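Local coordinates for protein BauA (Acinetobacter baumannii, PDB 6HCP) that probably carries ferric preacinetobactin across the bacterial outer membrane as a TonB-dependent siderophore receptor, at residues Lys166-Thr177 against His189-Lys200. Residues are numbered along the deposited sequence; the frame is centred on the assembly and turned at random. Where two conformers were deposited one is given.
Sequences KYAADEPFARLT and HVDVGRRFGENK
Phe173 and Gly193 exchange two backbone hydrogen bonds at the start of an antiparallel ladder that Arg175 continues with Asp191 and Thr177 with His189, pairing the strands of a beta hairpin. Before this ladder, where residues 168-170 pass over the second strand, Arg195 holds them. From its CB, Arg195 CG lies 3.3 Å from Ala169 O and also rests on Ala168 CB; Arg195 CD lies 3.5 Å from Ala168 O. The chain then bends (chi3 73°), and Arg195 NH2 donates to Ala168 O at 2.9 Å, nearly in the guanidinium plane, while NE and NH1 both grip Lys200 O side-on. NH1 also forms a salt bridge with Asp232, so arginine suits this place by serving several acceptors with one flat, rigid group. Lys200 NZ meets Glu171 OE2 at 3.3 Å in a salt bridge and donates to Asp170 O from above the carbonyl plane. Ala168 packs directly on Gly193, whose lack of a side chain lets the backbones come close (CA to CA 4.8 Å).

Lys166 NZ forms a salt bridge with Asp191 OD2, 2.9 Å, from above the carboxylate plane; Glu133 O also accepts from NZ. A long, extended lysine suits the span to this buried carboxylate, which Arg205 also holds. Phe173 sets its ring edge toward Asp191, the planes 84° apart, and its rim, at CZ, points into the face of the Arg175 guanidinium. On the opposite face, Ala174 CB meets Val192 CG1 at 3.9 Å, apolar groups suited to a surface where detergent reaches nearby Val190.

The hairpin belongs to the TonB-dependent receptor barrel: strand 697-705, whose Asp705 pairs with Arg175 NE in a salt bridge, flanks 173-181, closing the barrel; strand 202-212 flanks 184-196, and helix 69-75 of the plug touches Lys166 and His189.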
ATOM      1  N   LYS A 166     -22.771 -27.575 -11.973  1.00 28.53           N
ATOM      2  CA  LYS A 166     -23.069 -26.957 -13.281  1.00 31.79           C
ATOM      3  C   LYS A 166     -23.501 -28.038 -14.288  1.00 27.62           C
ATOM      4  O   LYS A 166     -22.823 -29.062 -14.435  1.00 31.52           O
ATOM      5  CB  LYS A 166     -21.813 -26.286 -13.843  1.00 30.31           C
ATOM      6  CG  LYS A 166     -21.349 -25.023 -13.140  1.00 30.00           C
ATOM      7  CD  LYS A 166     -19.935 -24.625 -13.571  1.00 30.48           C
ATOM      8  CE  LYS A 166     -19.553 -23.219 -13.153  1.00 33.07           C
ATOM      9  NZ  LYS A 166     -18.176 -22.879 -13.588  1.00 31.82           N
ATOM     10  N   TYR A 167     -24.548 -27.730 -15.058  1.00 31.43           N
ATOM     11  CA  TYR A 167     -24.935 -28.543 -16.215  1.00 32.66           C
ATOM     12  C   TYR A 167     -24.972 -27.649 -17.472  1.00 37.38           C
ATOM     13  O   TYR A 167     -25.003 -26.408 -17.381  1.00 32.84           O
ATOM     14  CB  TYR A 167     -26.283 -29.215 -15.938  1.00 32.88           C
ATOM     15  CG  TYR A 167     -26.291 -30.128 -14.731  1.00 31.47           C
ATOM     16  CD1 TYR A 167     -25.638 -31.353 -14.754  1.00 31.29           C
ATOM     17  CD2 TYR A 167     -26.874 -29.723 -13.540  1.00 35.35           C
ATOM     18  CE1 TYR A 167     -25.619 -32.183 -13.641  1.00 31.63           C
ATOM     19  CE2 TYR A 167     -26.872 -30.545 -12.424  1.00 34.40           C
ATOM     20  CZ  TYR A 167     -26.236 -31.772 -12.467  1.00 33.18           C
ATOM     21  OH  TYR A 167     -26.219 -32.562 -11.347  1.00 33.93           O
ATOM     22  N   ALA A 168     -24.997 -28.288 -18.644  1.00 38.82           N
ATOM     23  CA  ALA A 168     -24.890 -27.579 -19.922  1.00 38.07           C
ATOM     24  C   ALA A 168     -26.136 -26.737 -20.176  1.00 34.43           C
ATOM     25  O   ALA A 168     -27.255 -27.239 -20.158  1.00 37.53           O
ATOM     26  CB  ALA A 168     -24.658 -28.554 -21.045  1.00 39.45           C
ATOM     27  N   ALA A 169     -25.919 -25.445 -20.432  1.00 37.39           N
ATOM     28  CA  ALA A 169     -26.953 -24.571 -20.980  1.00 39.96           C
ATOM     29  C   ALA A 169     -27.247 -24.960 -22.445  1.00 38.26           C
ATOM     30  O   ALA A 169     -26.487 -25.697 -23.083  1.00 38.16           O
ATOM     31  CB  ALA A 169     -26.511 -23.128 -20.870  1.00 45.05           C
ATOM     32  N   ASP A 170     -28.332 -24.403 -22.981  1.00 41.93           N
ATOM     33  CA  ASP A 170     -28.841 -24.739 -24.326  1.00 51.92           C
ATOM     34  C   ASP A 170     -27.816 -24.361 -25.404  1.00 42.97           C
ATOM     35  O   ASP A 170     -27.460 -25.200 -26.238  1.00 48.77           O
ATOM     36  CB  ASP A 170     -30.192 -24.069 -24.571  1.00 47.02           C
ATOM     37  CG  ASP A 170     -31.346 -24.794 -23.896  1.00 68.18           C
ATOM     38  OD1 ASP A 170     -31.255 -26.038 -23.748  1.00 64.79           O
ATOM     39  OD2 ASP A 170     -32.302 -24.111 -23.484  1.00 67.13           O
ATOM     40  N   GLU A 171     -27.230 -23.169 -25.260  1.00 46.00           N
ATOM     41  CA  GLU A 171     -26.258 -22.641 -26.221  1.00 50.66           C
ATOM     42  C   GLU A 171     -24.861 -23.139 -25.875  1.00 47.19           C
ATOM     43  O   GLU A 171     -24.435 -23.072 -24.723  1.00 49.50           O
ATOM     44  CB  GLU A 171     -26.311 -21.111 -26.235  1.00 60.02           C
ATOM     45  CG  GLU A 171     -27.480 -20.571 -27.039  1.00 76.27           C
ATOM     46  CD  GLU A 171     -27.800 -21.390 -28.280  1.00 82.03           C
ATOM     47  OE1 GLU A 171     -26.971 -21.381 -29.210  1.00 95.88           O
ATOM     48  OE2 GLU A 171     -28.819 -22.119 -28.271  1.00 70.64           O
ATOM     49  N   PRO A 172     -24.082 -23.592 -26.879  1.00 45.60           N
ATOM     50  CA  PRO A 172     -22.727 -24.078 -26.639  1.00 44.13           C
ATOM     51  C   PRO A 172     -21.879 -22.984 -25.968  1.00 47.06           C
ATOM     52  O   PRO A 172     -22.108 -21.804 -26.184  1.00 42.64           O
ATOM     53  CB  PRO A 172     -22.202 -24.436 -28.038  1.00 50.34           C
ATOM     54  CG  PRO A 172     -23.459 -24.641 -28.866  1.00 47.86           C
ATOM     55  CD  PRO A 172     -24.462 -23.659 -28.298  1.00 46.82           C
ATOM     56  N   PHE A 173     -20.955 -23.403 -25.105  1.00 40.91           N
ATOM     57  CA  PHE A 173     -20.271 -22.502 -24.198  1.00 42.14           C
ATOM     58  C   PHE A 173     -18.832 -22.959 -24.026  1.00 35.13           C
ATOM     59  O   PHE A 173     -18.573 -24.152 -23.869  1.00 36.84           O
ATOM     60  CB  PHE A 173     -20.970 -22.494 -22.838  1.00 44.80           C
ATOM     61  CG  PHE A 173     -20.281 -21.644 -21.804  1.00 41.94           C
ATOM     62  CD1 PHE A 173     -20.404 -20.266 -21.836  1.00 45.09           C
ATOM     63  CD2 PHE A 173     -19.610 -22.228 -20.741  1.00 44.71           C
ATOM     64  CE1 PHE A 173     -19.859 -19.481 -20.833  1.00 48.42           C
ATOM     65  CE2 PHE A 173     -19.052 -21.441 -19.744  1.00 39.27           C
ATOM     66  CZ  PHE A 173     -19.162 -20.072 -19.801  1.00 44.08           C
ATOM     67  N   ALA A 174     -17.894 -22.011 -24.086  1.00 35.69           N
ATOM     68  CA  ALA A 174     -16.517 -22.308 -23.780  1.00 34.05           C
ATOM     69  C   ALA A 174     -15.819 -21.046 -23.262  1.00 45.14           C
ATOM     70  O   ALA A 174     -15.845 -19.997 -23.908  1.00 37.87           O
ATOM     71  CB  ALA A 174     -15.816 -22.877 -24.987  1.00 39.83           C
ATOM     72  N   ARG A 175     -15.308 -21.126 -22.030  1.00 36.83           N
ATOM     73  CA  ARG A 175     -14.719 -19.971 -21.376  1.00 34.64           C
ATOM     74  C   ARG A 175     -13.373 -20.385 -20.787  1.00 34.45           C
ATOM     75  O   ARG A 175     -13.259 -21.445 -20.190  1.00 36.09           O
ATOM     76  CB  ARG A 175     -15.669 -19.380 -20.331  1.00 35.71           C
ATOM     77  CG  ARG A 175     -15.030 -18.301 -19.462  1.00 35.91           C
ATOM     78  CD  ARG A 175     -15.996 -17.786 -18.420  1.00 36.94           C
ATOM     79  NE  ARG A 175     -17.045 -17.034 -19.064  1.00 35.87           N
ATOM     80  CZ  ARG A 175     -18.212 -16.738 -18.528  1.00 46.73           C
ATOM     81  NH1 ARG A 175     -18.480 -17.087 -17.278  1.00 48.23           N
ATOM     82  NH2 ARG A 175     -19.118 -16.125 -19.268  1.00 41.34           N
ATOM     83  N   LEU A 176     -12.337 -19.598 -21.094  1.00 30.99           N
ATOM     84  CA  LEU A 176     -11.058 -19.730 -20.461  1.00 32.61           C
ATOM     85  C   LEU A 176     -10.826 -18.521 -19.544  1.00 33.48           C
ATOM     86  O   LEU A 176     -11.006 -17.379 -19.959  1.00 32.18           O
ATOM     87  CB  LEU A 176      -9.964 -19.827 -21.526  1.00 34.41           C
ATOM     88  CG  LEU A 176      -8.540 -19.757 -20.988  1.00 38.55           C
ATOM     89  CD1 LEU A 176      -8.203 -21.006 -20.192  1.00 45.37           C
ATOM     90  CD2 LEU A 176      -7.542 -19.557 -22.118  1.00 48.11           C
ATOM     91  N   THR A 177     -10.337 -18.803 -18.333  1.00 34.45           N
ATOM     92  CA  THR A 177      -9.971 -17.785 -17.350  1.00 32.73           C
ATOM     93  C   THR A 177      -8.537 -18.053 -16.879  1.00 29.58           C
ATOM     94  O   THR A 177      -8.175 -19.176 -16.559  1.00 34.50           O
ATOM     95  CB  THR A 177     -10.944 -17.783 -16.160  1.00 35.09           C
ATOM     96  OG1 THR A 177     -12.286 -17.676 -16.623  1.00 33.24           O
ATOM     97  CG2 THR A 177     -10.679 -16.650 -15.192  1.00 36.89           C
ATOM     98  N   HIS A 189      -8.517 -21.846 -15.721  1.00 31.08           N
ATOM     99  CA  HIS A 189      -9.766 -22.540 -15.565  1.00 32.43           C
ATOM    100  C   HIS A 189     -10.493 -22.543 -16.910  1.00 34.46           C
ATOM    101  O   HIS A 189     -10.753 -21.484 -17.477  1.00 35.34           O
ATOM    102  CB  HIS A 189     -10.603 -21.844 -14.480  1.00 34.10           C
ATOM    103  CG  HIS A 189     -12.015 -22.312 -14.404  1.00 33.40           C
ATOM    104  ND1 HIS A 189     -13.042 -21.475 -14.027  1.00 32.18           N
ATOM    105  CD2 HIS A 189     -12.558 -23.543 -14.586  1.00 31.61           C
ATOM    106  CE1 HIS A 189     -14.183 -22.151 -14.026  1.00 33.14           C
ATOM    107  NE2 HIS A 189     -13.894 -23.437 -14.310  1.00 32.94           N
ATOM    108  N   VAL A 190     -10.817 -23.747 -17.389  0.50 30.24           N
ATOM    109  CA  VAL A 190     -11.623 -23.942 -18.576  0.50 33.49           C
ATOM    110  C   VAL A 190     -12.998 -24.470 -18.161  0.50 35.36           C
ATOM    111  O   VAL A 190     -13.096 -25.341 -17.294  0.50 33.36           O
ATOM    112  CB  VAL A 190     -10.928 -24.911 -19.548  0.50 34.05           C
ATOM    113  CG1 VAL A 190     -11.887 -25.419 -20.614  0.50 39.58           C
ATOM    114  CG2 VAL A 190      -9.698 -24.273 -20.171  0.50 27.78           C
ATOM    115  N   ASP A 191     -14.040 -23.883 -18.759  1.00 32.51           N
ATOM    116  CA  ASP A 191     -15.422 -24.243 -18.525  1.00 34.16           C
ATOM    117  C   ASP A 191     -16.095 -24.393 -19.898  1.00 39.34           C
ATOM    118  O   ASP A 191     -16.161 -23.419 -20.654  1.00 32.26           O
ATOM    119  CB  ASP A 191     -16.133 -23.181 -17.682  1.00 32.96           C
ATOM    120  CG  ASP A 191     -17.523 -23.576 -17.207  1.00 38.61           C
ATOM    121  OD1 ASP A 191     -17.961 -24.710 -17.534  1.00 38.99           O
ATOM    122  OD2 ASP A 191     -18.148 -22.773 -16.482  1.00 34.55           O
ATOM    123  N   VAL A 192     -16.527 -25.612 -20.239  1.00 34.87           N
ATOM    124  CA  VAL A 192     -17.097 -25.883 -21.580  1.00 34.98           C
ATOM    125  C   VAL A 192     -18.391 -26.683 -21.435  1.00 36.86           C
ATOM    126  O   VAL A 192     -18.467 -27.608 -20.626  1.00 35.31           O
ATOM    127  CB  VAL A 192     -16.097 -26.635 -22.480  1.00 41.48           C
ATOM    128  CG1 VAL A 192     -14.829 -25.835 -22.708  1.00 47.41           C
ATOM    129  CG2 VAL A 192     -15.760 -28.012 -21.949  1.00 49.64           C
ATOM    130  N   GLY A 193     -19.414 -26.286 -22.195  1.00 35.03           N
ATOM    131  CA  GLY A 193     -20.673 -26.998 -22.213  1.00 34.25           C
ATOM    132  C   GLY A 193     -21.253 -27.104 -23.618  1.00 42.18           C
ATOM    133  O   GLY A 193     -21.073 -26.212 -24.452  1.00 37.17           O
ATOM    134  N   ARG A 194     -22.009 -28.181 -23.841  1.00 38.40           N
ATOM    135  CA  ARG A 194     -22.767 -28.367 -25.064  1.00 38.25           C
ATOM    136  C   ARG A 194     -23.877 -29.380 -24.785  1.00 41.80           C
ATOM    137  O   ARG A 194     -23.692 -30.310 -23.984  1.00 36.07           O
ATOM    138  CB  ARG A 194     -21.849 -28.879 -26.180  1.00 39.43           C
ATOM    139  CG  ARG A 194     -22.522 -28.988 -27.541  1.00 52.67           C
ATOM    140  CD  ARG A 194     -21.563 -29.535 -28.580  1.00 51.67           C
ATOM    141  NE  ARG A 194     -20.683 -28.492 -29.083  1.00 65.80           N
ATOM    142  CZ  ARG A 194     -21.047 -27.563 -29.960  1.00 70.67           C
ATOM    143  NH1 ARG A 194     -22.256 -27.590 -30.495  1.00 84.89           N
ATOM    144  NH2 ARG A 194     -20.212 -26.592 -30.280  1.00 74.61           N
ATOM    145  N   ARG A 195     -25.015 -29.188 -25.452  1.00 38.38           N
ATOM    146  CA  ARG A 195     -26.129 -30.145 -25.392  1.00 37.25           C
ATOM    147  C   ARG A 195     -26.240 -30.889 -26.731  1.00 50.09           C
ATOM    148  O   ARG A 195     -25.751 -30.411 -27.760  1.00 39.61           O
ATOM    149  CB  ARG A 195     -27.413 -29.406 -25.019  1.00 41.80           C
ATOM    150  CG  ARG A 195     -27.350 -28.790 -23.627  1.00 42.62           C
ATOM    151  CD  ARG A 195     -28.702 -28.438 -23.058  1.00 38.48           C
ATOM    152  NE  ARG A 195     -29.427 -29.636 -22.669  1.00 41.55           N
ATOM    153  CZ  ARG A 195     -29.243 -30.308 -21.538  1.00 46.00           C
ATOM    154  NH1 ARG A 195     -29.874 -31.454 -21.354  1.00 35.62           N
ATOM    155  NH2 ARG A 195     -28.409 -29.851 -20.616  1.00 36.20           N
ATOM    156  N   PHE A 196     -26.787 -32.105 -26.671  1.00 48.10           N
ATOM    157  CA  PHE A 196     -26.826 -33.043 -27.804  1.00 45.18           C
ATOM    158  C   PHE A 196     -28.228 -33.640 -27.922  1.00 54.77           C
ATOM    159  O   PHE A 196     -29.022 -33.606 -26.954  1.00 44.35           O
ATOM    160  CB  PHE A 196     -25.815 -34.172 -27.627  1.00 45.06           C
ATOM    161  CG  PHE A 196     -24.391 -33.714 -27.478  1.00 54.84           C
ATOM    162  CD1 PHE A 196     -23.891 -33.362 -26.233  1.00 46.51           C
ATOM    163  CD2 PHE A 196     -23.567 -33.582 -28.587  1.00 51.86           C
ATOM    164  CE1 PHE A 196     -22.578 -32.935 -26.096  1.00 51.31           C
ATOM    165  CE2 PHE A 196     -22.251 -33.168 -28.446  1.00 56.95           C
ATOM    166  CZ  PHE A 196     -21.761 -32.838 -27.200  1.00 53.52           C
ATOM    167  N   GLY A 197     -28.490 -34.241 -29.090  1.00 57.89           N
ATOM    168  CA  GLY A 197     -29.781 -34.846 -29.396  1.00 52.35           C
ATOM    169  C   GLY A 197     -30.706 -33.842 -30.048  1.00 59.44           C
ATOM    170  O   GLY A 197     -30.504 -32.634 -29.927  1.00 54.64           O
ATOM    171  N   GLU A 198     -31.756 -34.350 -30.700  1.00 58.68           N
ATOM    172  CA  GLU A 198     -32.607 -33.534 -31.551  1.00 68.14           C
ATOM    173  C   GLU A 198     -33.336 -32.485 -30.710  1.00 56.11           C
ATOM    174  O   GLU A 198     -33.677 -31.419 -31.213  1.00 61.38           O
ATOM    175  CB  GLU A 198     -33.599 -34.412 -32.317  1.00 76.50           C
ATOM    176  CG  GLU A 198     -32.933 -35.264 -33.380  1.00 82.54           C
ATOM    177  CD  GLU A 198     -33.794 -35.545 -34.600  1.00 97.57           C
ATOM    178  OE1 GLU A 198     -34.626 -34.683 -34.947  1.00104.95           O
ATOM    179  OE2 GLU A 198     -33.632 -36.628 -35.195  1.00109.99           O
ATOM    180  N   ASN A 199     -33.611 -32.799 -29.439  1.00 57.45           N
ATOM    181  CA  ASN A 199     -34.315 -31.851 -28.557  1.00 55.18           C
ATOM    182  C   ASN A 199     -33.378 -31.362 -27.440  1.00 52.60           C
ATOM    183  O   ASN A 199     -33.837 -30.769 -26.473  1.00 52.51           O
ATOM    184  CB  ASN A 199     -35.601 -32.453 -27.986  1.00 62.76           C
ATOM    185  CG  ASN A 199     -36.574 -32.862 -29.071  1.00 72.72           C
ATOM    186  OD1 ASN A 199     -37.392 -32.056 -29.503  1.00 78.47           O
ATOM    187  ND2 ASN A 199     -36.373 -34.043 -29.635  1.00 79.42           N
ATOM    188  N   LYS A 200     -32.066 -31.528 -27.638  1.00 52.59           N
ATOM    189  CA  LYS A 200     -31.041 -31.100 -26.663  1.00 56.47           C
ATOM    190  C   LYS A 200     -31.335 -31.731 -25.294  1.00 55.51           C
ATOM    191  O   LYS A 200     -31.225 -31.086 -24.254  1.00 45.65           O
ATOM    192  CB  LYS A 200     -31.008 -29.573 -26.587  1.00 46.10           C
ATOM    193  CG  LYS A 200     -30.377 -28.902 -27.800  1.00 49.09           C
ATOM    194  CD  LYS A 200     -30.396 -27.399 -27.732  1.00 58.32           C
ATOM    195  CE  LYS A 200     -29.518 -26.775 -28.796  1.00 60.95           C
ATOM    196  NZ  LYS A 200     -29.428 -25.311 -28.614  1.00 61.34           N
TER
HETATM  197  O   HOH W   1     -25.617 -26.817 -26.979  1.00 45.07           O
HETATM  198  O   HOH W   2     -13.351 -20.069 -17.104  1.00 36.00           O